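Local coordinates for proline dehydrogenase (Deinococcus radiodurans, PDB 4H6Q), which oxidises L-proline to delta-1-pyrroline-5-carboxylate with FAD as cofactor, passing the electrons on to a quinone in the first step of proline breakdown, at residues A[47-52]-A[91-96]; A[83-88]-A[124-129]; A[142-147]-A[166-171]; A[188-193]-A[218-223]. All coordinates share one frame; numbering follows the deposited sequence. Where two conformers were deposited one is given.

Contact 1: residues A[47-52]-A[91-96]; sequences QAVQAL and AGIKPY
V49 and I93 make the apolar half of this contact between helix 42-54 and the loop that leads from helix 71-90 into strand 96-99. The CD1 end of I93 comes to 3.9 Å from V49 CG1, and the I93 CG2 branch approaches the same methyl, at 4.1 Å. The valine holds CG1 anti to its own nitrogen (chi1 175°), which turns that branch to the isoleucine, and the two pass at a slant. Both are buried: V49 also rests on L61 and L281 of the barrel strands, and I93 rests on I46, one turn before V49 in helix 42-54. Branching at CB gives each a compact side chain with methyls on two sides, and the longer CG1-CD1 arm of I93 spans to the valine.

The polar half is indirect. Q50 NE2 stands 4.2 Å from A91 O, and a water spans the pair, accepting from Q50 NE2 at 3.1 Å and donating to A91 O at 2.8 Å. A91, with only a methyl (CB also 4.2 Å from Q50 NE2), suits the place beside the amide. Next to it G92 closes helix 71-90 in a Schellman motif; at phi 84° a beta carbon would press on the preceding carbonyl.

With no direct hydrogen bond across, methyl packing joins the segments inside, while at the less buried edge one water couples side chain to carbonyl.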
# COMPACT_ATOMS: atom_id res chain seq x y z
N GLN A 47 11.24 8.21 -12.21
CA GLN A 47 12.46 7.53 -12.69
C GLN A 47 12.61 6.13 -12.05
O GLN A 47 12.99 5.16 -12.73
CB GLN A 47 13.71 8.37 -12.43
CG GLN A 47 13.80 9.58 -13.38
CD GLN A 47 14.81 10.63 -12.95
OE1 GLN A 47 15.35 10.57 -11.83
NE2 GLN A 47 15.07 11.62 -13.82
N ALA A 48 12.28 6.02 -10.76
CA ALA A 48 12.40 4.73 -10.10
C ALA A 48 11.36 3.76 -10.64
O ALA A 48 11.66 2.57 -10.80
CB ALA A 48 12.27 4.89 -8.57
N VAL A 49 10.13 4.22 -10.90
CA VAL A 49 9.14 3.33 -11.51
C VAL A 49 9.55 2.90 -12.91
O VAL A 49 9.41 1.72 -13.26
CB VAL A 49 7.73 3.96 -11.53
CG1 VAL A 49 6.73 3.06 -12.30
CG2 VAL A 49 7.25 4.17 -10.11
N GLN A 50 10.12 3.81 -13.71
CA GLN A 50 10.58 3.43 -15.04
C GLN A 50 11.68 2.36 -14.96
O GLN A 50 11.71 1.42 -15.77
CB GLN A 50 11.06 4.67 -15.80
CG GLN A 50 9.89 5.59 -16.18
CD GLN A 50 10.32 6.87 -16.79
OE1 GLN A 50 11.39 7.42 -16.46
NE2 GLN A 50 9.49 7.41 -17.69
N ALA A 51 12.56 2.47 -13.97
CA ALA A 51 13.59 1.46 -13.77
C ALA A 51 12.99 0.11 -13.40
O ALA A 51 13.46 -0.92 -13.90
CB ALA A 51 14.66 1.91 -12.76
N LEU A 52 11.99 0.09 -12.51
CA LEU A 52 11.31 -1.16 -12.17
C LEU A 52 10.66 -1.78 -13.40
O LEU A 52 10.77 -3.00 -13.62
CB LEU A 52 10.24 -0.93 -11.08
CG LEU A 52 10.76 -0.65 -9.68
CD1 LEU A 52 9.63 -0.08 -8.82
CD2 LEU A 52 11.28 -1.94 -9.05
N ALA A 91 3.94 10.68 -18.18
CA ALA A 91 5.14 9.88 -18.45
C ALA A 91 4.80 8.52 -19.07
O ALA A 91 5.68 7.73 -19.43
CB ALA A 91 5.98 9.71 -17.19
N GLY A 92 3.51 8.25 -19.21
CA GLY A 92 3.07 6.97 -19.73
C GLY A 92 2.98 5.86 -18.70
O GLY A 92 3.02 4.67 -19.06
N ILE A 93 2.88 6.23 -17.43
CA ILE A 93 2.70 5.24 -16.38
C ILE A 93 1.24 5.25 -15.94
O ILE A 93 0.70 6.31 -15.62
CB ILE A 93 3.59 5.59 -15.18
CG1 ILE A 93 5.07 5.56 -15.59
CG2 ILE A 93 3.33 4.63 -14.01
CD1 ILE A 93 6.01 6.18 -14.58
N LYS A 94 0.56 4.10 -15.97
CA LYS A 94 -0.80 4.00 -15.47
C LYS A 94 -0.75 4.31 -13.97
O LYS A 94 -0.05 3.67 -13.23
CB LYS A 94 -1.36 2.59 -15.72
CG LYS A 94 -2.88 2.48 -15.74
CD LYS A 94 -3.33 1.00 -16.07
CE LYS A 94 -4.63 0.95 -16.81
NZ LYS A 94 -4.35 0.92 -18.27
N PRO A 95 -1.53 5.30 -13.52
CA PRO A 95 -1.45 5.64 -12.09
C PRO A 95 -1.93 4.50 -11.20
O PRO A 95 -3.03 3.87 -11.37
CB PRO A 95 -2.33 6.90 -11.98
CG PRO A 95 -2.53 7.39 -13.37
CD PRO A 95 -2.43 6.20 -14.26
N TYR A 96 -1.03 4.08 -10.34
CA TYR A 96 -1.37 3.15 -9.26
C TYR A 96 -0.71 3.77 -8.03
O TYR A 96 0.51 3.84 -7.99
CB TYR A 96 -0.82 1.76 -9.56
CG TYR A 96 -1.27 0.67 -8.62
CD1 TYR A 96 -2.01 -0.40 -9.12
CD2 TYR A 96 -0.97 0.70 -7.24
CE1 TYR A 96 -2.40 -1.48 -8.29
CE2 TYR A 96 -1.42 -0.34 -6.38
CZ TYR A 96 -2.10 -1.42 -6.92
OH TYR A 96 -2.46 -2.47 -6.08
O HOH W 1 7.37 5.60 -18.95

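Contact 2: residues A[83-88]-A[124-129]; sequences KLIEAA and IAKAKE
Two neighbouring outer helices of the beta8-alpha8 barrel, 71-90 and 115-129, meet where I85 and E86 face K126 and A127. The short segments run nearly parallel, with 6° between their directions and axes 9.8 Å apart at closest. I85 supplies the apolar part: its CG2 methyl lies 3.8 Å from K126 CG and also packs on A127 CA, while CD1 reaches A127 CB at 4.2 Å. A127, with only a methyl, allows the isoleucine close to its backbone. The near-parallel course reflects the barrel topology, in which each helix returns the chain to the next parallel strand; strand 96-99 lies between these two in sequence, and I85 touches P95 just before it.

Beyond its aliphatic part K126 turns polar. Its CG is anti to the backbone nitrogen (chi1 -175°), and bends at the next two torsions fold the chain so that it crosses E86 at about a right angle. The ammonium donates to E86 OE2 over 2.9 Å, from the syn side but 31° out of the carboxylate plane. A second, weak bond of 3.3 Å joins K126 NZ to E129 OE2 in its own helix, making a salt-bridge network. The lysine probably offsets the repulsion between the two carboxylates. OE1 of E86 is hydrogen-bonded to the Y130 hydroxyl, and with K126 on OE2 this holds the carboxylate in its rotation.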
# COMPACT_ATOMS: atom_id res chain seq x y z
N LYS A 83 -1.03 15.93 -8.26
CA LYS A 83 0.10 16.31 -9.12
C LYS A 83 0.92 15.07 -9.49
O LYS A 83 1.39 14.92 -10.63
CB LYS A 83 1.02 17.32 -8.41
CG LYS A 83 0.40 18.69 -8.28
CD LYS A 83 1.37 19.62 -7.56
CE LYS A 83 0.70 20.96 -7.21
NZ LYS A 83 -0.81 20.85 -7.26
N LEU A 84 1.08 14.15 -8.56
CA LEU A 84 1.78 12.89 -8.84
C LEU A 84 1.06 12.09 -9.90
O LEU A 84 1.68 11.56 -10.83
CB LEU A 84 1.87 12.11 -7.53
CG LEU A 84 2.32 10.65 -7.67
CD1 LEU A 84 3.77 10.56 -8.11
CD2 LEU A 84 2.05 9.92 -6.34
N ILE A 85 -0.25 11.93 -9.76
CA ILE A 85 -1.03 11.17 -10.74
C ILE A 85 -0.92 11.81 -12.13
O ILE A 85 -0.77 11.10 -13.15
CB ILE A 85 -2.52 11.08 -10.29
CG1 ILE A 85 -2.63 10.20 -9.04
CG2 ILE A 85 -3.43 10.60 -11.39
CD1 ILE A 85 -3.96 10.41 -8.28
N GLU A 86 -1.01 13.14 -12.22
CA GLU A 86 -0.83 13.82 -13.51
C GLU A 86 0.54 13.54 -14.10
O GLU A 86 0.67 13.27 -15.31
CB GLU A 86 -1.04 15.34 -13.38
CG GLU A 86 -2.46 15.77 -12.97
CD GLU A 86 -3.49 15.71 -14.05
OE1 GLU A 86 -3.23 15.12 -15.13
OE2 GLU A 86 -4.58 16.29 -13.82
N ALA A 87 1.58 13.59 -13.28
CA ALA A 87 2.94 13.39 -13.77
C ALA A 87 3.15 11.95 -14.21
O ALA A 87 3.81 11.70 -15.24
CB ALA A 87 3.97 13.80 -12.68
N ALA A 88 2.63 10.99 -13.45
CA ALA A 88 2.73 9.58 -13.87
C ALA A 88 2.06 9.35 -15.22
O ALA A 88 2.68 8.81 -16.15
CB ALA A 88 2.10 8.66 -12.81
N ILE A 124 -9.25 9.61 -6.35
CA ILE A 124 -9.68 8.43 -7.09
C ILE A 124 -10.28 8.84 -8.44
O ILE A 124 -10.04 8.17 -9.46
CB ILE A 124 -10.67 7.58 -6.28
CG1 ILE A 124 -10.04 7.10 -4.98
CG2 ILE A 124 -11.19 6.39 -7.15
CD1 ILE A 124 -11.07 6.64 -3.96
N ALA A 125 -11.05 9.93 -8.48
CA ALA A 125 -11.63 10.39 -9.75
C ALA A 125 -10.51 10.67 -10.76
O ALA A 125 -10.65 10.33 -11.93
CB ALA A 125 -12.48 11.64 -9.50
N LYS A 126 -9.42 11.31 -10.33
CA LYS A 126 -8.32 11.64 -11.22
C LYS A 126 -7.61 10.37 -11.69
O LYS A 126 -7.34 10.21 -12.91
CB LYS A 126 -7.35 12.65 -10.57
CG LYS A 126 -6.24 13.14 -11.46
CD LYS A 126 -6.69 13.75 -12.77
CE LYS A 126 -7.38 15.07 -12.54
NZ LYS A 126 -7.45 15.77 -13.83
N ALA A 127 -7.30 9.46 -10.77
CA ALA A 127 -6.64 8.21 -11.17
C ALA A 127 -7.56 7.45 -12.14
O ALA A 127 -7.08 6.96 -13.18
CB ALA A 127 -6.31 7.34 -9.96
N LYS A 128 -8.87 7.40 -11.86
CA LYS A 128 -9.80 6.66 -12.74
C LYS A 128 -9.90 7.28 -14.13
O LYS A 128 -10.03 6.56 -15.14
CB LYS A 128 -11.18 6.61 -12.11
CG LYS A 128 -12.24 5.89 -12.96
CD LYS A 128 -13.54 5.66 -12.22
CE LYS A 128 -14.56 5.04 -13.15
NZ LYS A 128 -15.81 4.72 -12.38
N GLU A 129 -9.80 8.60 -14.25
CA GLU A 129 -9.81 9.23 -15.58
C GLU A 129 -8.73 8.64 -16.47
O GLU A 129 -8.86 8.59 -17.73
CB GLU A 129 -9.55 10.72 -15.41
CG GLU A 129 -9.67 11.51 -16.68
CD GLU A 129 -9.39 12.99 -16.47
OE1 GLU A 129 -9.23 13.68 -17.50
OE2 GLU A 129 -9.33 13.43 -15.29

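Contact 3: residues A[142-147]-A[166-171]; sequences TRVDVT and VLQSYL. With FAD (flavin-adenine dinucleotide), chain C.
V144, at the start of helix 144-158, meets L171, just beyond strand 163-168, and lies near the amide of Q168 at the strand's end. Along 166-171, V166 comes first and turns to the flavin, its CG2 methyl 3.8 Å from FAD O4; a compact branched side chain fits against the flat ring. Q168 follows, the last strand residue. Its NE2 gives FAD O2 a nearly straight hydrogen bond of 2.8 Å (172° at the hydrogen), and also donates to the carbonyl of E139. With both partners the amide is held in its rotation, and its OE1 lies 4.5 Å from V144 CG2. A type I beta turn then runs from Q168 to L171, closed by L171 N on Q168 O, and carries L171 round to the valine. CG of L171 stands anti to the carbonyl carbon (chi1 -62°), which points the isobutyl group at the valine, and CD1 meets V144 CG2 tip to tip at 4.0 Å, an apolar touch suited to a buried place.

The contact lies inside the beta-alpha-beta unit 133-136, 144-158, 163-168, with V144 also against D177 of helix 174-180 and V166 and Q168 against V191 of strand 188-191.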
# COMPACT_ATOMS: atom_id res chain seq x y z
N THR A 142 -7.28 1.89 15.40
CA THR A 142 -8.33 2.88 15.64
C THR A 142 -8.97 3.43 14.38
O THR A 142 -10.00 4.08 14.46
CB THR A 142 -7.83 4.06 16.52
OG1 THR A 142 -6.94 4.88 15.73
CG2 THR A 142 -7.14 3.54 17.83
N ARG A 143 -8.36 3.15 13.22
CA ARG A 143 -8.85 3.71 11.95
C ARG A 143 -9.49 2.64 11.06
O ARG A 143 -9.93 2.94 9.96
CB ARG A 143 -7.70 4.44 11.22
CG ARG A 143 -7.37 5.78 11.92
CD ARG A 143 -6.16 6.48 11.31
NE ARG A 143 -5.91 7.74 12.04
CZ ARG A 143 -6.41 8.93 11.70
NH1 ARG A 143 -7.18 9.07 10.62
NH2 ARG A 143 -6.08 9.99 12.42
N VAL A 144 -9.52 1.38 11.50
CA VAL A 144 -10.01 0.28 10.64
C VAL A 144 -11.49 0.43 10.31
O VAL A 144 -11.86 0.35 9.12
CB VAL A 144 -9.74 -1.12 11.28
CG1 VAL A 144 -10.37 -2.22 10.41
CG2 VAL A 144 -8.25 -1.34 11.49
N ASP A 145 -12.36 0.68 11.30
CA ASP A 145 -13.79 0.79 11.01
C ASP A 145 -14.10 1.89 10.01
O ASP A 145 -14.80 1.67 9.01
CB ASP A 145 -14.59 0.99 12.31
CG ASP A 145 -14.65 -0.29 13.14
OD1 ASP A 145 -14.31 -0.29 14.34
OD2 ASP A 145 -15.06 -1.30 12.60
N VAL A 146 -13.59 3.10 10.26
CA VAL A 146 -13.86 4.20 9.35
C VAL A 146 -13.24 3.96 7.97
O VAL A 146 -13.86 4.25 6.94
CB VAL A 146 -13.41 5.60 9.92
CG1 VAL A 146 -11.90 5.70 10.20
CG2 VAL A 146 -13.82 6.71 8.98
N THR A 147 -12.04 3.39 7.91
CA THR A 147 -11.44 3.11 6.59
C THR A 147 -12.28 2.08 5.82
O THR A 147 -12.50 2.25 4.61
CB THR A 147 -10.00 2.61 6.72
OG1 THR A 147 -9.24 3.64 7.37
CG2 THR A 147 -9.35 2.28 5.38
N VAL A 166 -6.51 -2.68 2.24
CA VAL A 166 -5.50 -3.53 2.86
C VAL A 166 -6.11 -4.17 4.11
O VAL A 166 -6.88 -3.51 4.83
CB VAL A 166 -4.29 -2.68 3.33
CG1 VAL A 166 -3.25 -3.53 4.05
CG2 VAL A 166 -3.66 -1.88 2.13
N LEU A 167 -5.79 -5.44 4.38
CA LEU A 167 -6.11 -6.06 5.67
C LEU A 167 -4.86 -6.62 6.28
O LEU A 167 -3.98 -7.21 5.57
CB LEU A 167 -7.17 -7.16 5.57
CG LEU A 167 -8.55 -6.65 5.14
CD1 LEU A 167 -9.46 -7.79 4.84
CD2 LEU A 167 -9.19 -5.75 6.20
N GLN A 168 -4.78 -6.46 7.60
CA GLN A 168 -3.55 -6.83 8.34
C GLN A 168 -3.76 -8.16 9.07
O GLN A 168 -4.70 -8.30 9.92
CB GLN A 168 -3.17 -5.75 9.37
CG GLN A 168 -2.92 -4.38 8.75
CD GLN A 168 -3.38 -3.25 9.62
OE1 GLN A 168 -4.47 -3.32 10.18
NE2 GLN A 168 -2.63 -2.17 9.65
N SER A 169 -2.90 -9.15 8.81
CA SER A 169 -3.12 -10.49 9.38
C SER A 169 -2.87 -10.56 10.88
O SER A 169 -3.26 -11.54 11.53
CB SER A 169 -2.25 -11.55 8.70
OG SER A 169 -0.87 -11.49 9.12
N TYR A 170 -2.21 -9.56 11.47
CA TYR A 170 -2.02 -9.62 12.92
C TYR A 170 -3.27 -9.31 13.71
O TYR A 170 -3.31 -9.60 14.92
CB TYR A 170 -0.78 -8.83 13.40
CG TYR A 170 -0.77 -7.29 13.30
CD1 TYR A 170 0.39 -6.60 13.68
CD2 TYR A 170 -1.83 -6.54 12.77
CE1 TYR A 170 0.49 -5.19 13.60
CE2 TYR A 170 -1.74 -5.13 12.66
CZ TYR A 170 -0.57 -4.47 13.07
OH TYR A 170 -0.49 -3.10 12.95
N LEU A 171 -4.31 -8.76 13.08
CA LEU A 171 -5.54 -8.41 13.84
C LEU A 171 -6.53 -9.56 13.91
O LEU A 171 -6.84 -10.19 12.88
CB LEU A 171 -6.25 -7.20 13.22
CG LEU A 171 -5.51 -5.87 13.16
CD1 LEU A 171 -6.47 -4.74 12.73
CD2 LEU A 171 -4.85 -5.50 14.47
PA FAD C . 8.61 -10.26 8.21
O1A FAD C . 8.18 -11.58 8.87
O2A FAD C . 8.64 -9.06 9.06
O5B FAD C . 9.93 -10.30 7.52
C5B FAD C . 10.21 -11.33 6.58
C4B FAD C . 11.60 -11.22 5.97
O4B FAD C . 11.57 -10.17 5.03
C3B FAD C . 12.66 -10.82 6.93
O3B FAD C . 13.19 -11.88 7.71
C2B FAD C . 13.64 -10.19 6.02
O2B FAD C . 14.33 -11.15 5.24
C1B FAD C . 12.74 -9.41 5.12
N9A FAD C . 12.41 -8.08 5.62
C8A FAD C . 11.14 -7.59 5.93
N7A FAD C . 11.18 -6.33 6.35
C5A FAD C . 12.52 -5.94 6.30
C6A FAD C . 13.19 -4.77 6.61
N6A FAD C . 12.50 -3.61 7.08
N1A FAD C . 14.52 -4.74 6.45
C2A FAD C . 15.21 -5.80 6.00
N3A FAD C . 14.62 -6.97 5.69
C4A FAD C . 13.30 -7.03 5.82
N1 FAD C . 1.23 -2.93 6.83
C2 FAD C . 0.21 -2.14 7.27
O2 FAD C . -0.09 -2.22 8.55
N3 FAD C . -0.49 -1.31 6.44
C4 FAD C . -0.19 -1.23 5.09
O4 FAD C . -0.89 -0.39 4.29
C4X FAD C . 0.90 -2.05 4.56
N5 FAD C . 1.23 -2.01 3.24
C5X FAD C . 2.24 -2.85 2.81
C6 FAD C . 2.60 -2.84 1.46
C7 FAD C . 3.62 -3.71 0.99
C7M FAD C . 4.01 -3.71 -0.49
C8 FAD C . 4.25 -4.58 1.91
C8M FAD C . 5.33 -5.53 1.45
C9 FAD C . 3.91 -4.56 3.27
C9A FAD C . 2.90 -3.72 3.71
N10 FAD C . 2.56 -3.74 5.08
C10 FAD C . 1.56 -2.91 5.51
C1' FAD C . 3.18 -4.65 6.03
C2' FAD C . 4.27 -4.10 6.89
O2' FAD C . 4.92 -3.09 6.11
C3' FAD C . 4.92 -5.45 7.28
O3' FAD C . 4.54 -5.96 8.52
C4' FAD C . 6.38 -5.59 7.10
O4' FAD C . 6.60 -5.35 5.75
C5' FAD C . 6.79 -7.00 7.49
O5' FAD C . 7.51 -7.57 6.44
P FAD C . 7.21 -9.03 5.88
O1P FAD C . 5.74 -9.42 5.55
O2P FAD C . 8.33 -9.21 4.82
O3P FAD C . 7.70 -10.07 7.01

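Contact 4: residues A[188-193]-A[218-223]; sequences IRMVKG and FQHLKA. With FAD (flavin-adenine dinucleotide), chain C.
H220 lies against I188 and M190 within the beta-alpha-beta unit of strand 188-191, helix 206-222 and strand 227-230, part of the beta8-alpha8 barrel. Its side chain starts at CB, which M190 CE approaches to 3.7 Å. The methyl comes equally near CG and sits over one ring face, 4.0 Å from the centroid and 25° off the normal, a CH-pi contact. A bend at chi2 (-51°) folds the methionine to bring CE there; a flexible, unbranched thioether suits this task. Further out, ND1 is hydrogen-bonded to R178 NH1. CE1 meets I188 CD1 at 3.6 Å, and at the tip NE2 lies 3.6 Å from I188 CB while hydrogen-bonding to the carbonyl of P186. Both ring nitrogens thus have polar partners although the ring is buried against I188 and M190.

R189, between I188 and M190, and V191, after M190, turn to the flavin. R189 NH2 donates to FAD N5 at 3.1 Å, bent to 137°, and also forms a salt bridge with D137. R189 is probably an active-site residue, as in related enzymes. V191 lays its two methyls on the ring system. Past the strand, K192 extends along the pyrophosphate, a long chain fitted to that reach; its NZ forms salt bridges with D210 and D233 and ends 2.8 Å from FAD O1A.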
# COMPACT_ATOMS: atom_id res chain seq x y z
N ILE A 188 -7.88 -6.47 -2.51
CA ILE A 188 -7.30 -6.29 -1.17
C ILE A 188 -5.86 -6.77 -1.13
O ILE A 188 -5.56 -7.90 -1.62
CB ILE A 188 -8.16 -7.01 -0.09
CG1 ILE A 188 -9.58 -6.47 -0.09
CG2 ILE A 188 -7.53 -6.74 1.30
CD1 ILE A 188 -10.50 -7.05 1.02
N ARG A 189 -4.99 -5.94 -0.55
CA ARG A 189 -3.60 -6.29 -0.23
C ARG A 189 -3.57 -6.92 1.17
O ARG A 189 -4.07 -6.31 2.12
CB ARG A 189 -2.78 -5.00 -0.23
CG ARG A 189 -1.27 -5.25 0.10
CD ARG A 189 -0.56 -3.96 0.57
NE ARG A 189 -0.59 -2.98 -0.51
CZ ARG A 189 -0.64 -1.65 -0.34
NH1 ARG A 189 -0.77 -0.88 -1.43
NH2 ARG A 189 -0.50 -1.12 0.89
N MET A 190 -3.04 -8.13 1.30
CA MET A 190 -2.84 -8.76 2.61
C MET A 190 -1.43 -8.47 3.08
O MET A 190 -0.47 -8.68 2.32
CB MET A 190 -3.04 -10.27 2.53
CG MET A 190 -4.41 -10.66 1.89
SD MET A 190 -5.79 -9.78 2.68
CE MET A 190 -7.12 -10.43 1.65
N VAL A 191 -1.32 -7.97 4.33
CA VAL A 191 -0.02 -7.65 4.93
C VAL A 191 -0.02 -8.26 6.32
O VAL A 191 -1.08 -8.64 6.84
CB VAL A 191 0.19 -6.11 5.04
CG1 VAL A 191 0.06 -5.46 3.67
CG2 VAL A 191 -0.79 -5.46 6.02
N LYS A 192 1.15 -8.36 6.95
CA LYS A 192 1.23 -8.80 8.36
C LYS A 192 0.73 -7.70 9.31
O LYS A 192 -0.15 -7.96 10.14
CB LYS A 192 2.64 -9.29 8.71
CG LYS A 192 3.02 -10.56 7.95
CD LYS A 192 4.33 -11.16 8.49
CE LYS A 192 4.79 -12.30 7.54
NZ LYS A 192 5.88 -13.10 8.22
N GLY A 193 1.27 -6.50 9.21
CA GLY A 193 0.85 -5.38 10.05
C GLY A 193 2.03 -4.57 10.55
O GLY A 193 2.97 -5.15 11.08
N PHE A 218 -5.60 -17.08 1.13
CA PHE A 218 -6.24 -18.25 0.55
C PHE A 218 -7.75 -18.02 0.44
O PHE A 218 -8.39 -18.39 -0.58
CB PHE A 218 -5.97 -19.50 1.39
CG PHE A 218 -4.52 -19.93 1.41
CD1 PHE A 218 -3.58 -19.36 0.55
CD2 PHE A 218 -4.10 -20.90 2.32
CE1 PHE A 218 -2.22 -19.78 0.60
CE2 PHE A 218 -2.74 -21.32 2.38
CZ PHE A 218 -1.81 -20.76 1.52
N GLN A 219 -8.37 -17.41 1.44
CA GLN A 219 -9.82 -17.15 1.39
C GLN A 219 -10.15 -16.12 0.31
O GLN A 219 -11.19 -16.22 -0.36
CB GLN A 219 -10.35 -16.69 2.76
CG GLN A 219 -10.43 -17.79 3.82
CD GLN A 219 -11.36 -18.90 3.40
OE1 GLN A 219 -12.56 -18.67 3.15
NE2 GLN A 219 -10.83 -20.11 3.29
N HIS A 220 -9.29 -15.11 0.16
CA HIS A 220 -9.54 -14.09 -0.85
C HIS A 220 -9.44 -14.70 -2.26
O HIS A 220 -10.29 -14.42 -3.14
CB HIS A 220 -8.61 -12.88 -0.72
CG HIS A 220 -9.28 -11.59 -1.08
ND1 HIS A 220 -10.48 -11.20 -0.49
CD2 HIS A 220 -8.93 -10.59 -1.93
CE1 HIS A 220 -10.81 -10.00 -0.97
NE2 HIS A 220 -9.88 -9.61 -1.83
N LEU A 221 -8.42 -15.54 -2.47
CA LEU A 221 -8.26 -16.21 -3.76
C LEU A 221 -9.41 -17.17 -4.05
O LEU A 221 -9.91 -17.26 -5.19
CB LEU A 221 -6.94 -16.97 -3.80
CG LEU A 221 -5.69 -16.08 -3.84
CD1 LEU A 221 -4.46 -16.97 -3.65
CD2 LEU A 221 -5.60 -15.30 -5.17
N LYS A 222 -9.87 -17.91 -3.04
CA LYS A 222 -10.95 -18.86 -3.28
C LYS A 222 -12.23 -18.10 -3.62
O LYS A 222 -13.10 -18.63 -4.36
CB LYS A 222 -11.19 -19.76 -2.04
CG LYS A 222 -10.15 -20.86 -1.85
CD LYS A 222 -10.47 -21.65 -0.57
CE LYS A 222 -9.28 -22.47 -0.13
NZ LYS A 222 -9.60 -23.45 0.93
N ALA A 223 -12.37 -16.89 -3.06
CA ALA A 223 -13.54 -16.05 -3.31
C ALA A 223 -13.49 -15.43 -4.70
O ALA A 223 -14.45 -14.81 -5.15
CB ALA A 223 -13.67 -14.96 -2.22
PA FAD C . 8.61 -10.26 8.21
O1A FAD C . 8.18 -11.58 8.87
O2A FAD C . 8.64 -9.06 9.06
O5B FAD C . 9.93 -10.30 7.52
C5B FAD C . 10.21 -11.33 6.58
C4B FAD C . 11.60 -11.22 5.97
O4B FAD C . 11.57 -10.17 5.03
C3B FAD C . 12.66 -10.82 6.93
O3B FAD C . 13.19 -11.88 7.71
C2B FAD C . 13.64 -10.19 6.02
O2B FAD C . 14.33 -11.15 5.24
C1B FAD C . 12.74 -9.41 5.12
N9A FAD C . 12.41 -8.08 5.62
C8A FAD C . 11.14 -7.59 5.93
N7A FAD C . 11.18 -6.33 6.35
C5A FAD C . 12.52 -5.94 6.30
C6A FAD C . 13.19 -4.77 6.61
N6A FAD C . 12.50 -3.61 7.08
N1A FAD C . 14.52 -4.74 6.45
C2A FAD C . 15.21 -5.80 6.00
N3A FAD C . 14.62 -6.97 5.69
C4A FAD C . 13.30 -7.03 5.82
N1 FAD C . 1.23 -2.93 6.83
C2 FAD C . 0.21 -2.14 7.27
O2 FAD C . -0.09 -2.22 8.55
N3 FAD C . -0.49 -1.31 6.44
C4 FAD C . -0.19 -1.23 5.09
O4 FAD C . -0.89 -0.39 4.29
C4X FAD C . 0.90 -2.05 4.56
N5 FAD C . 1.23 -2.01 3.24
C5X FAD C . 2.24 -2.85 2.81
C6 FAD C . 2.60 -2.84 1.46
C7 FAD C . 3.62 -3.71 0.99
C7M FAD C . 4.01 -3.71 -0.49
C8 FAD C . 4.25 -4.58 1.91
C8M FAD C . 5.33 -5.53 1.45
C9 FAD C . 3.91 -4.56 3.27
C9A FAD C . 2.90 -3.72 3.71
N10 FAD C . 2.56 -3.74 5.08
C10 FAD C . 1.56 -2.91 5.51
C1' FAD C . 3.18 -4.65 6.03
C2' FAD C . 4.27 -4.10 6.89
O2' FAD C . 4.92 -3.09 6.11
C3' FAD C . 4.92 -5.45 7.28
O3' FAD C . 4.54 -5.96 8.52
C4' FAD C . 6.38 -5.59 7.10
O4' FAD C . 6.60 -5.35 5.75
C5' FAD C . 6.79 -7.00 7.49
O5' FAD C . 7.51 -7.57 6.44
P FAD C . 7.21 -9.03 5.88
O1P FAD C . 5.74 -9.42 5.55
O2P FAD C . 8.33 -9.21 4.82
O3P FAD C . 7.70 -10.07 7.01

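Overall arrangement
Contacts 3 and 4 are buried and share the flavin side of the barrel: their strands, 163-168 and 188-191, are neighbours in the sheet, S169 N lies 2.7 Å from V191 O, a probable hydrogen bond, and both touch FAD. Contacts 1 and 2 are only partly buried; contact 2 joins two outer helices and contact 1 a helix and a loop. Helix 71-90 serves contact 2 and runs into that loop, where P95 packs on I85. Their chemistry follows place. Nearer solvent, apolar methyls are accompanied by a water bridge or a salt-bridge network, whereas the inner pair join helix to strand, or the turn after it, by apolar or CH-pi touches, while Q168, R189 and K192 bind the cofactor.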